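Local coordinates for protein berberine bridge enzyme-like 28 (Arabidopsis thaliana, PDB 5D79) that acts as a secreted, FAD-linked oxidoreductase of the berberine bridge enzyme-like family and takes part in adaptation to salt stress, at residues T106-H111 against I128-L133; I60-I65 against R358-L363. One frame throughout, in Å; residues are numbered along the deposited sequence.

Contact 1 (T106-H111 against I128-L133); sequences TRSAGH and IDLRNL. With FAD (flavin-adenine dinucleotide), chain E.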
ATOM      1  N   THR A 106       4.528 -12.294  -8.592  1.00 27.04           N
ATOM      2  CA  THR A 106       3.533 -11.547  -9.358  1.00 25.47           C
ATOM      3  C   THR A 106       3.651 -10.038  -9.156  1.00 26.86           C
ATOM      4  O   THR A 106       3.575  -9.545  -8.030  1.00 23.28           O
ATOM      5  CB  THR A 106       2.113 -11.972  -8.984  1.00 21.70           C
ATOM      6  OG1 THR A 106       1.912 -13.328  -9.369  1.00 22.53           O
ATOM      7  CG2 THR A 106       1.091 -11.096  -9.695  1.00 21.32           C
ATOM      8  N   ARG A 107       3.821  -9.301 -10.249  1.00 25.31           N
ATOM      9  CA  ARG A 107       3.929  -7.853 -10.155  1.00 24.19           C
ATOM     10  C   ARG A 107       2.755  -7.147 -10.819  1.00 25.38           C
ATOM     11  O   ARG A 107       2.395  -7.465 -11.949  1.00 25.42           O
ATOM     12  CB  ARG A 107       5.240  -7.367 -10.777  1.00 21.96           C
ATOM     13  CG  ARG A 107       5.452  -5.874 -10.616  1.00 21.39           C
ATOM     14  CD  ARG A 107       6.882  -5.458 -10.846  1.00 22.12           C
ATOM     15  NE  ARG A 107       7.255  -5.541 -12.249  1.00 26.75           N
ATOM     16  CZ  ARG A 107       8.474  -5.299 -12.709  1.00 28.83           C
ATOM     17  NH1 ARG A 107       9.444  -4.968 -11.867  1.00 28.89           N
ATOM     18  NH2 ARG A 107       8.717  -5.386 -14.013  1.00 30.85           N
ATOM     19  N   SER A 108       2.156  -6.191 -10.107  1.00 26.90           N
ATOM     20  CA  SER A 108       1.169  -5.291 -10.708  1.00 29.60           C
ATOM     21  C   SER A 108       1.835  -3.989 -11.143  1.00 19.56           C
ATOM     22  O   SER A 108       2.092  -3.792 -12.318  1.00 26.12           O
ATOM     23  CB  SER A 108       0.018  -4.999  -9.745  1.00 30.09           C
ATOM     24  OG  SER A 108      -0.713  -6.177  -9.464  1.00 35.02           O
ATOM     25  N   ALA A 109       2.119  -3.099 -10.202  1.00 18.81           N
ATOM     26  CA  ALA A 109       2.759  -1.842 -10.565  1.00 18.88           C
ATOM     27  C   ALA A 109       4.027  -1.625  -9.761  1.00 25.83           C
ATOM     28  O   ALA A 109       4.677  -0.594  -9.892  1.00 25.37           O
ATOM     29  CB  ALA A 109       1.805  -0.670 -10.382  1.00 19.08           C
ATOM     30  N   GLY A 110       4.359  -2.593  -8.910  1.00 23.26           N
ATOM     31  CA  GLY A 110       5.699  -2.692  -8.353  1.00 23.25           C
ATOM     32  C   GLY A 110       6.103  -1.750  -7.235  1.00 19.14           C
ATOM     33  O   GLY A 110       7.278  -1.402  -7.106  1.00 20.42           O
ATOM     34  N   HIS A 111       5.147  -1.354  -6.413  1.00 17.34           N
ATOM     35  CA  HIS A 111       5.448  -0.498  -5.276  1.00 18.24           C
ATOM     36  C   HIS A 111       5.843  -1.246  -3.994  1.00 18.05           C
ATOM     37  O   HIS A 111       5.934  -0.626  -2.941  1.00 23.76           O
ATOM     38  CB  HIS A 111       4.254   0.416  -5.000  1.00 15.73           C
ATOM     39  CG  HIS A 111       4.334   1.718  -5.730  1.00 15.81           C
ATOM     40  ND1 HIS A 111       4.948   2.827  -5.196  1.00 17.76           N
ATOM     41  CD2 HIS A 111       3.922   2.076  -6.969  1.00 16.24           C
ATOM     42  CE1 HIS A 111       4.900   3.820  -6.067  1.00 17.02           C
ATOM     43  NE2 HIS A 111       4.284   3.389  -7.151  1.00 16.62           N
ATOM     44  N   ILE A 128       5.498 -12.811 -13.167  1.00 28.88           N
ATOM     45  CA  ILE A 128       4.230 -12.549 -13.851  1.00 31.02           C
ATOM     46  C   ILE A 128       3.874 -11.051 -13.733  1.00 31.95           C
ATOM     47  O   ILE A 128       3.267 -10.622 -12.739  1.00 27.60           O
ATOM     48  CB  ILE A 128       3.063 -13.397 -13.264  1.00 29.53           C
ATOM     49  CG1 ILE A 128       3.475 -14.858 -13.074  1.00 31.25           C
ATOM     50  CG2 ILE A 128       1.832 -13.307 -14.146  1.00 25.32           C
ATOM     51  CD1 ILE A 128       2.455 -15.676 -12.330  1.00 30.53           C
ATOM     52  N   ASP A 129       4.270 -10.265 -14.735  1.00 30.71           N
ATOM     53  CA  ASP A 129       4.006  -8.826 -14.767  1.00 26.53           C
ATOM     54  C   ASP A 129       2.627  -8.588 -15.385  1.00 28.86           C
ATOM     55  O   ASP A 129       2.375  -8.989 -16.524  1.00 29.65           O
ATOM     56  CB  ASP A 129       5.108  -8.104 -15.559  1.00 29.56           C
ATOM     57  CG  ASP A 129       5.061  -6.570 -15.427  1.00 29.49           C
ATOM     58  OD1 ASP A 129       3.984  -5.962 -15.606  1.00 31.11           O
ATOM     59  OD2 ASP A 129       6.130  -5.966 -15.169  1.00 26.62           O
ATOM     60  N   LEU A 130       1.746  -7.928 -14.632  1.00 27.43           N
ATOM     61  CA  LEU A 130       0.338  -7.787 -15.015  1.00 28.29           C
ATOM     62  C   LEU A 130       0.036  -6.514 -15.784  1.00 28.31           C
ATOM     63  O   LEU A 130      -1.126  -6.153 -15.954  1.00 27.38           O
ATOM     64  CB  LEU A 130      -0.552  -7.837 -13.777  1.00 21.89           C
ATOM     65  CG  LEU A 130      -0.473  -9.151 -13.005  1.00 21.95           C
ATOM     66  CD1 LEU A 130      -1.195  -9.035 -11.688  1.00 20.92           C
ATOM     67  CD2 LEU A 130      -1.061 -10.268 -13.840  1.00 27.25           C
ATOM     68  N   ARG A 131       1.083  -5.856 -16.267  1.00 23.35           N
ATOM     69  CA  ARG A 131       0.961  -4.566 -16.930  1.00 31.53           C
ATOM     70  C   ARG A 131      -0.038  -4.524 -18.092  1.00 33.64           C
ATOM     71  O   ARG A 131      -0.577  -3.471 -18.397  1.00 30.68           O
ATOM     72  CB  ARG A 131       2.330  -4.128 -17.437  1.00 32.33           C
ATOM     73  CG  ARG A 131       2.882  -4.957 -18.590  1.00 28.21           C
ATOM     74  CD  ARG A 131       4.261  -4.467 -18.920  1.00 30.34           C
ATOM     75  NE  ARG A 131       4.977  -4.195 -17.681  1.00 33.02           N
ATOM     76  CZ  ARG A 131       6.207  -3.705 -17.612  1.00 38.61           C
ATOM     77  NH1 ARG A 131       6.876  -3.423 -18.723  1.00 40.44           N
ATOM     78  NH2 ARG A 131       6.766  -3.498 -16.427  1.00 40.94           N
ATOM     79  N   ASN A 132      -0.284  -5.663 -18.736  1.00 37.44           N
ATOM     80  CA  ASN A 132      -1.167  -5.710 -19.902  1.00 37.99           C
ATOM     81  C   ASN A 132      -2.634  -5.912 -19.548  1.00 33.67           C
ATOM     82  O   ASN A 132      -3.516  -5.665 -20.372  1.00 32.70           O
ATOM     83  CB  ASN A 132      -0.725  -6.819 -20.861  1.00 42.74           C
ATOM     84  CG  ASN A 132       0.564  -6.488 -21.580  1.00 47.36           C
ATOM     85  OD1 ASN A 132       0.923  -5.313 -21.725  1.00 48.24           O
ATOM     86  ND2 ASN A 132       1.267  -7.520 -22.043  1.00 49.79           N
ATOM     87  N   LEU A 133      -2.888  -6.376 -18.326  1.00 31.48           N
ATOM     88  CA  LEU A 133      -4.253  -6.600 -17.857  1.00 32.60           C
ATOM     89  C   LEU A 133      -4.665  -5.507 -16.874  1.00 28.94           C
ATOM     90  O   LEU A 133      -4.607  -5.691 -15.659  1.00 25.63           O
ATOM     91  CB  LEU A 133      -4.385  -7.984 -17.208  1.00 32.51           C
ATOM     92  CG  LEU A 133      -4.112  -9.189 -18.110  1.00 33.13           C
ATOM     93  CD1 LEU A 133      -4.233 -10.501 -17.344  1.00 35.19           C
ATOM     94  CD2 LEU A 133      -5.053  -9.165 -19.303  1.00 30.72           C
TER
HETATM   95  PA  FAD E 603       3.614  -4.754  -6.331  1.00 19.33           P
HETATM   96  O1A FAD E 603       5.087  -4.747  -6.009  1.00 16.53           O
HETATM   97  O2A FAD E 603       3.334  -5.000  -7.796  1.00 22.48           O
HETATM   98  O5B FAD E 603       2.860  -5.827  -5.388  1.00 21.27           O
HETATM   99  C5B FAD E 603       3.116  -5.889  -3.992  1.00 21.66           C
HETATM  100  C4B FAD E 603       2.778  -7.259  -3.388  1.00 19.79           C
HETATM  101  O4B FAD E 603       1.495  -7.663  -3.833  1.00 17.36           O
HETATM  102  C3B FAD E 603       3.773  -8.322  -3.832  1.00 21.02           C
HETATM  103  O3B FAD E 603       4.017  -9.255  -2.802  1.00 17.24           O
HETATM  104  C2B FAD E 603       3.069  -8.974  -5.009  1.00 24.69           C
HETATM  105  O2B FAD E 603       3.465 -10.321  -5.200  1.00 24.27           O
HETATM  106  C1B FAD E 603       1.593  -8.813  -4.657  1.00 18.46           C
HETATM  107  N9A FAD E 603       0.693  -8.694  -5.824  1.00 16.91           N
HETATM  108  C8A FAD E 603       0.612  -7.684  -6.756  1.00 16.45           C
HETATM  109  N7A FAD E 603      -0.374  -7.990  -7.637  1.00 16.40           N
HETATM  110  C5A FAD E 603      -0.925  -9.176  -7.284  1.00 17.79           C
HETATM  111  C6A FAD E 603      -1.951  -9.956  -7.820  1.00 18.31           C
HETATM  112  N6A FAD E 603      -2.766  -9.466  -8.747  1.00 17.68           N
HETATM  113  N1A FAD E 603      -2.291 -11.149  -7.213  1.00 19.49           N
HETATM  114  C2A FAD E 603      -1.626 -11.564  -6.081  1.00 15.59           C
HETATM  115  N3A FAD E 603      -0.608 -10.789  -5.558  1.00 17.51           N
HETATM  116  C4A FAD E 603      -0.264  -9.619  -6.144  1.00 18.39           C
HETATM  117  N1  FAD E 603      -0.216   2.104   0.731  1.00 18.24           N
HETATM  118  C2  FAD E 603      -1.279   2.651   1.430  1.00 23.95           C
HETATM  119  O2  FAD E 603      -2.260   1.958   1.722  1.00 15.93           O
HETATM  120  N3  FAD E 603      -1.243   3.995   1.782  1.00 28.03           N
HETATM  121  C4  FAD E 603      -0.162   4.797   1.451  1.00 25.29           C
HETATM  122  O4  FAD E 603      -0.216   6.006   1.679  1.00 24.15           O
HETATM  123  C4X FAD E 603       0.897   4.246   0.728  1.00 22.61           C
HETATM  124  N5  FAD E 603       1.932   5.041   0.262  1.00 19.88           N
HETATM  125  C5X FAD E 603       2.796   4.541  -0.701  1.00 19.29           C
HETATM  126  C6  FAD E 603       3.687   5.374  -1.376  1.00 19.06           C
HETATM  127  C7  FAD E 603       4.557   4.854  -2.338  1.00 20.95           C
HETATM  128  C7M FAD E 603       5.519   5.758  -3.048  1.00 20.66           C
HETATM  129  C8  FAD E 603       4.506   3.497  -2.665  1.00 21.00           C
HETATM  130  C8M FAD E 603       5.445   2.908  -3.677  1.00 16.28           C
HETATM  131  C9  FAD E 603       3.619   2.666  -1.991  1.00 23.36           C
HETATM  132  C9A FAD E 603       2.801   3.172  -0.976  1.00 22.54           C
HETATM  133  N10 FAD E 603       1.940   2.342  -0.275  1.00 17.20           N
HETATM  134  C10 FAD E 603       0.841   2.900   0.348  1.00 16.46           C
HETATM  135  C1' FAD E 603       2.154   0.860  -0.264  1.00 11.40           C
HETATM  136  C2' FAD E 603       1.432   0.132  -1.383  1.00 14.78           C
HETATM  137  O2' FAD E 603       0.040   0.230  -1.175  1.00 20.14           O
HETATM  138  C3' FAD E 603       1.898  -1.319  -1.363  1.00 15.36           C
HETATM  139  O3' FAD E 603       3.269  -1.350  -1.700  1.00 19.46           O
HETATM  140  C4' FAD E 603       1.169  -2.167  -2.376  1.00 12.97           C
HETATM  141  O4' FAD E 603       1.219  -3.516  -1.989  1.00 14.89           O
HETATM  142  C5' FAD E 603       1.875  -2.072  -3.710  1.00 13.28           C
HETATM  143  O5' FAD E 603       1.019  -2.570  -4.711  1.00 15.51           O
HETATM  144  P   FAD E 603       1.599  -2.654  -6.203  1.00 18.14           P
HETATM  145  O1P FAD E 603       0.672  -3.467  -7.068  1.00 15.08           O
HETATM  146  O2P FAD E 603       1.812  -1.276  -6.778  1.00 13.22           O
HETATM  147  O3P FAD E 603       3.034  -3.318  -5.884  1.00 22.20           O
HETATM  148  O   HOH W   1       4.170  -3.986 -14.101  1.00 21.92           O
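R107 and D129 sit opposite each other on neighbouring parallel strands, both side chains leaving on the same face of the sheet with CG anti to the backbone N. A bend at chi3 (72°) lets R107 NE and NH2 grip a single oxygen side-on, D129 OD2 lying at the guanidinium edge and in its plane. The tighter bond, R107 NH2 to D129 OD2 at 2.9 Å, runs nearly along the C-O axis; the NE bond meets OD2 from above the carboxylate plane, and the two flat groups stand 82° apart. The other oxygen, OD1, accepts the backbone N of R131 through its anti lone pair, an Asx turn, and also R131 NE. R131 NH2 also reaches D129 OD2 at 2.8 Å, completing a salt-bridge network in which R131 holds both oxygens. The buried carboxylate probably stays ionised and offsets the repulsion between R107 NH2 and R131 NH2, 3.6 Å apart.

Here strands 103-107 and 125-129 of the FAD-binding PCMH-type domain end, and the first turns into the cofactor-binding loop. R107 N donates to I128 O and L130 N to R107 O, the latter nearly along the C=O axis. On the face of T106, the CD1 methyl of L130 packs 3.7 Å from T106 CG2, which also touches the adenine, and 3.4 Å from FAD N6A. S108, with OG anti to the carbonyl carbon, sets its short hydroxyl at FAD N7A, donating at 2.6 Å, while S108 N and G110 N hold phosphate oxygen O2A. G110, at positive phi, turns the loop toward H111, whose ND1 is covalently joined to flavin C8M.

Contact 2 (I60-I65 against R358-L363); sequences ILDSSI and RERTSL
R360 lays its side chain against the end of helix 58-63, its CG resting 3.5 Å from I65 O and 3.8 Å from S63 O. With CG anti to the backbone N (chi1 -157°) and the chain extended from CG to NE, an arginine is long enough to bring its guanidinium to the helix end. There NE donates to D62 O at 2.9 Å, with the acceptor in the guanidinium plane but the donor lifted out of the carbonyl plane. Since D62 O also accepts from I65 N, two bonds grip this last-turn carbonyl. One face of the guanidinium is met by I65 O, offset toward the rim. From the opposite side of the plane, D62 OD1 comes to 3.3 Å from R360 NH2, a long salt bridge with the carboxylate tilted 48° from the guanidinium, and NH1 has a second acidic partner in E435.

Alongside runs I65, pointing the same way, its CG2 methyl 3.9 Å from R360 NH2; a branched aliphatic residue suits a position that touches both the arginine chain and Y118. An alanine at R360 would probably loosen this join, because the bond to D62 O, the salt bridge to D62 and the link to E435 would all go. A water donates to both S63 O and R358 O, bridging the two backbones.

T361 OG1 accepts the N-H of L363 at 3.2 Å and almost straight (171°), an ST turn leading into strand 363-372. The whole is a helix C-terminal end whose D62 carbonyl accepts a bond from an arginine of a distant loop, beside the flavin attachment site: the T361 side chain lies about 6 Å from that of H111 and from the bound FAD.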
ATOM      1  N   ILE A  60      11.745  -4.223 -19.480  1.00 54.12           N
ATOM      2  CA  ILE A  60      10.474  -4.705 -18.940  1.00 53.71           C
ATOM      3  C   ILE A  60      10.576  -4.873 -17.422  1.00 50.59           C
ATOM      4  O   ILE A  60       9.654  -4.521 -16.684  1.00 52.14           O
ATOM      5  CB  ILE A  60      10.047  -6.042 -19.592  1.00 54.05           C
ATOM      6  CG1 ILE A  60       9.617  -5.816 -21.044  1.00 58.59           C
ATOM      7  CG2 ILE A  60       8.905  -6.678 -18.824  1.00 48.35           C
ATOM      8  CD1 ILE A  60       8.233  -5.201 -21.172  1.00 59.84           C
ATOM      9  N   LEU A  61      11.711  -5.391 -16.960  1.00 47.55           N
ATOM     10  CA  LEU A  61      11.946  -5.585 -15.533  1.00 42.24           C
ATOM     11  C   LEU A  61      12.132  -4.263 -14.798  1.00 39.52           C
ATOM     12  O   LEU A  61      11.609  -4.079 -13.697  1.00 30.93           O
ATOM     13  CB  LEU A  61      13.174  -6.466 -15.300  1.00 38.25           C
ATOM     14  CG  LEU A  61      13.538  -6.713 -13.833  1.00 34.01           C
ATOM     15  CD1 LEU A  61      12.421  -7.468 -13.121  1.00 33.17           C
ATOM     16  CD2 LEU A  61      14.872  -7.455 -13.718  1.00 33.23           C
ATOM     17  N   ASP A  62      12.892  -3.354 -15.407  1.00 40.40           N
ATOM     18  CA  ASP A  62      13.242  -2.098 -14.761  1.00 40.63           C
ATOM     19  C   ASP A  62      12.051  -1.155 -14.698  1.00 34.98           C
ATOM     20  O   ASP A  62      11.966  -0.320 -13.796  1.00 31.64           O
ATOM     21  CB  ASP A  62      14.396  -1.411 -15.503  1.00 48.05           C
ATOM     22  CG  ASP A  62      15.602  -1.156 -14.616  1.00 51.20           C
ATOM     23  OD1 ASP A  62      15.506  -0.304 -13.702  1.00 47.73           O
ATOM     24  OD2 ASP A  62      16.655  -1.789 -14.855  1.00 54.78           O
ATOM     25  N   SER A  63      11.131  -1.301 -15.648  1.00 34.62           N
ATOM     26  CA  SER A  63      10.087  -0.293 -15.881  1.00 40.19           C
ATOM     27  C   SER A  63       9.172  -0.001 -14.685  1.00 35.13           C
ATOM     28  O   SER A  63       8.879   1.163 -14.397  1.00 33.30           O
ATOM     29  CB  SER A  63       9.226  -0.696 -17.086  1.00 47.66           C
ATOM     30  OG  SER A  63       9.300  -2.086 -17.337  1.00 54.07           O
ATOM     31  N   SER A  64       8.711  -1.039 -13.998  1.00 31.33           N
ATOM     32  CA  SER A  64       7.853  -0.815 -12.846  1.00 25.92           C
ATOM     33  C   SER A  64       8.547  -1.116 -11.527  1.00 25.85           C
ATOM     34  O   SER A  64       7.900  -1.604 -10.610  1.00 24.14           O
ATOM     35  CB  SER A  64       6.566  -1.646 -12.952  1.00 22.68           C
ATOM     36  OG  SER A  64       6.730  -2.793 -13.753  1.00 28.89           O
ATOM     37  N   ILE A  65       9.849  -0.835 -11.423  1.00 27.45           N
ATOM     38  CA  ILE A  65      10.518  -0.878 -10.115  1.00 28.46           C
ATOM     39  C   ILE A  65      10.365   0.485  -9.453  1.00 27.70           C
ATOM     40  O   ILE A  65      10.996   1.461  -9.851  1.00 28.68           O
ATOM     41  CB  ILE A  65      12.014  -1.260 -10.205  1.00 30.66           C
ATOM     42  CG1 ILE A  65      12.165  -2.740 -10.584  1.00 31.73           C
ATOM     43  CG2 ILE A  65      12.694  -1.010  -8.872  1.00 27.41           C
ATOM     44  CD1 ILE A  65      13.607  -3.239 -10.684  1.00 25.79           C
ATOM     45  N   ARG A 358       2.312   6.442 -15.631  1.00 31.72           N
ATOM     46  CA  ARG A 358       2.912   5.350 -14.887  1.00 33.22           C
ATOM     47  C   ARG A 358       4.415   5.470 -15.007  1.00 32.63           C
ATOM     48  O   ARG A 358       5.073   4.553 -15.476  1.00 34.53           O
ATOM     49  CB  ARG A 358       2.439   3.986 -15.411  1.00 33.47           C
ATOM     50  CG  ARG A 358       1.031   3.599 -15.008  1.00 31.40           C
ATOM     51  CD  ARG A 358       0.593   2.343 -15.738  1.00 32.40           C
ATOM     52  NE  ARG A 358       1.172   1.106 -15.208  1.00 33.62           N
ATOM     53  CZ  ARG A 358       0.470  -0.008 -14.997  1.00 30.96           C
ATOM     54  NH1 ARG A 358       1.064  -1.100 -14.522  1.00 31.62           N
ATOM     55  NH2 ARG A 358      -0.835  -0.030 -15.260  1.00 24.57           N
ATOM     56  N   GLU A 359       4.963   6.608 -14.610  1.00 32.36           N
ATOM     57  CA  GLU A 359       6.391   6.798 -14.787  1.00 37.36           C
ATOM     58  C   GLU A 359       7.166   6.270 -13.580  1.00 37.06           C
ATOM     59  O   GLU A 359       6.631   6.175 -12.467  1.00 34.82           O
ATOM     60  CB  GLU A 359       6.711   8.270 -15.061  1.00 40.32           C
ATOM     61  CG  GLU A 359       6.285   8.738 -16.459  1.00 45.73           C
ATOM     62  CD  GLU A 359       6.799   7.833 -17.588  1.00 51.33           C
ATOM     63  OE1 GLU A 359       8.035   7.695 -17.743  1.00 53.99           O
ATOM     64  OE2 GLU A 359       5.960   7.263 -18.326  1.00 50.23           O
ATOM     65  N   ARG A 360       8.418   5.888 -13.829  1.00 35.38           N
ATOM     66  CA  ARG A 360       9.286   5.321 -12.806  1.00 34.23           C
ATOM     67  C   ARG A 360       9.660   6.392 -11.792  1.00 33.14           C
ATOM     68  O   ARG A 360       9.935   7.526 -12.167  1.00 37.55           O
ATOM     69  CB  ARG A 360      10.541   4.717 -13.454  1.00 35.65           C
ATOM     70  CG  ARG A 360      11.235   3.637 -12.626  1.00 37.27           C
ATOM     71  CD  ARG A 360      12.392   3.024 -13.394  1.00 38.26           C
ATOM     72  NE  ARG A 360      13.180   2.073 -12.607  1.00 39.89           N
ATOM     73  CZ  ARG A 360      14.110   2.415 -11.718  1.00 41.72           C
ATOM     74  NH1 ARG A 360      14.360   3.696 -11.466  1.00 44.72           N
ATOM     75  NH2 ARG A 360      14.785   1.477 -11.070  1.00 40.30           N
ATOM     76  N   THR A 361       9.646   6.051 -10.507  1.00 27.62           N
ATOM     77  CA  THR A 361      10.121   6.982  -9.497  1.00 25.48           C
ATOM     78  C   THR A 361      11.644   7.115  -9.553  1.00 29.01           C
ATOM     79  O   THR A 361      12.342   6.270 -10.133  1.00 28.72           O
ATOM     80  CB  THR A 361       9.720   6.547  -8.091  1.00 26.60           C
ATOM     81  OG1 THR A 361      10.155   7.534  -7.150  1.00 26.21           O
ATOM     82  CG2 THR A 361      10.366   5.214  -7.758  1.00 25.33           C
ATOM     83  N   SER A 362      12.162   8.178  -8.950  1.00 29.49           N
ATOM     84  CA  SER A 362      13.602   8.393  -8.941  1.00 30.15           C
ATOM     85  C   SER A 362      14.126   8.372  -7.515  1.00 28.11           C
ATOM     86  O   SER A 362      15.329   8.499  -7.291  1.00 29.20           O
ATOM     87  CB  SER A 362      13.961   9.714  -9.628  1.00 32.11           C
ATOM     88  OG  SER A 362      13.846  10.815  -8.745  1.00 33.98           O
ATOM     89  N   LEU A 363      13.213   8.201  -6.559  1.00 23.15           N
ATOM     90  CA  LEU A 363      13.558   8.212  -5.140  1.00 26.21           C
ATOM     91  C   LEU A 363      13.449   6.831  -4.513  1.00 28.50           C
ATOM     92  O   LEU A 363      12.362   6.239  -4.473  1.00 22.27           O
ATOM     93  CB  LEU A 363      12.661   9.188  -4.363  1.00 22.52           C
ATOM     94  CG  LEU A 363      12.685  10.645  -4.837  1.00 21.29           C
ATOM     95  CD1 LEU A 363      11.980  11.548  -3.853  1.00 18.26           C
ATOM     96  CD2 LEU A 363      14.127  11.107  -5.063  1.00 24.20           C
TER
HETATM   97  O   HOH W   2       6.139   2.414 -14.150  1.00 34.60           O

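In the fold
From the N terminus the chain first passes helix 58-63, which supplies one side of contact 2, and then strands 103-107 and 125-129, which pair in contact 1 after a short excursion. Contact 2 closes much later, when the loop before strand 363-372 returns to the helix, so contact 1 is nested inside its loop of nearly 300 residues. One is local to the FAD-binding domain; the other ties that domain's side of the molecule to the seven-stranded antiparallel sheet. The two contacts meet directly where R107 reaches L61 O and R131 reaches S63 OG, which also hydrogen-bonds to S59 O, so helix 58-63 is held by R107 and R131 as well as by R360.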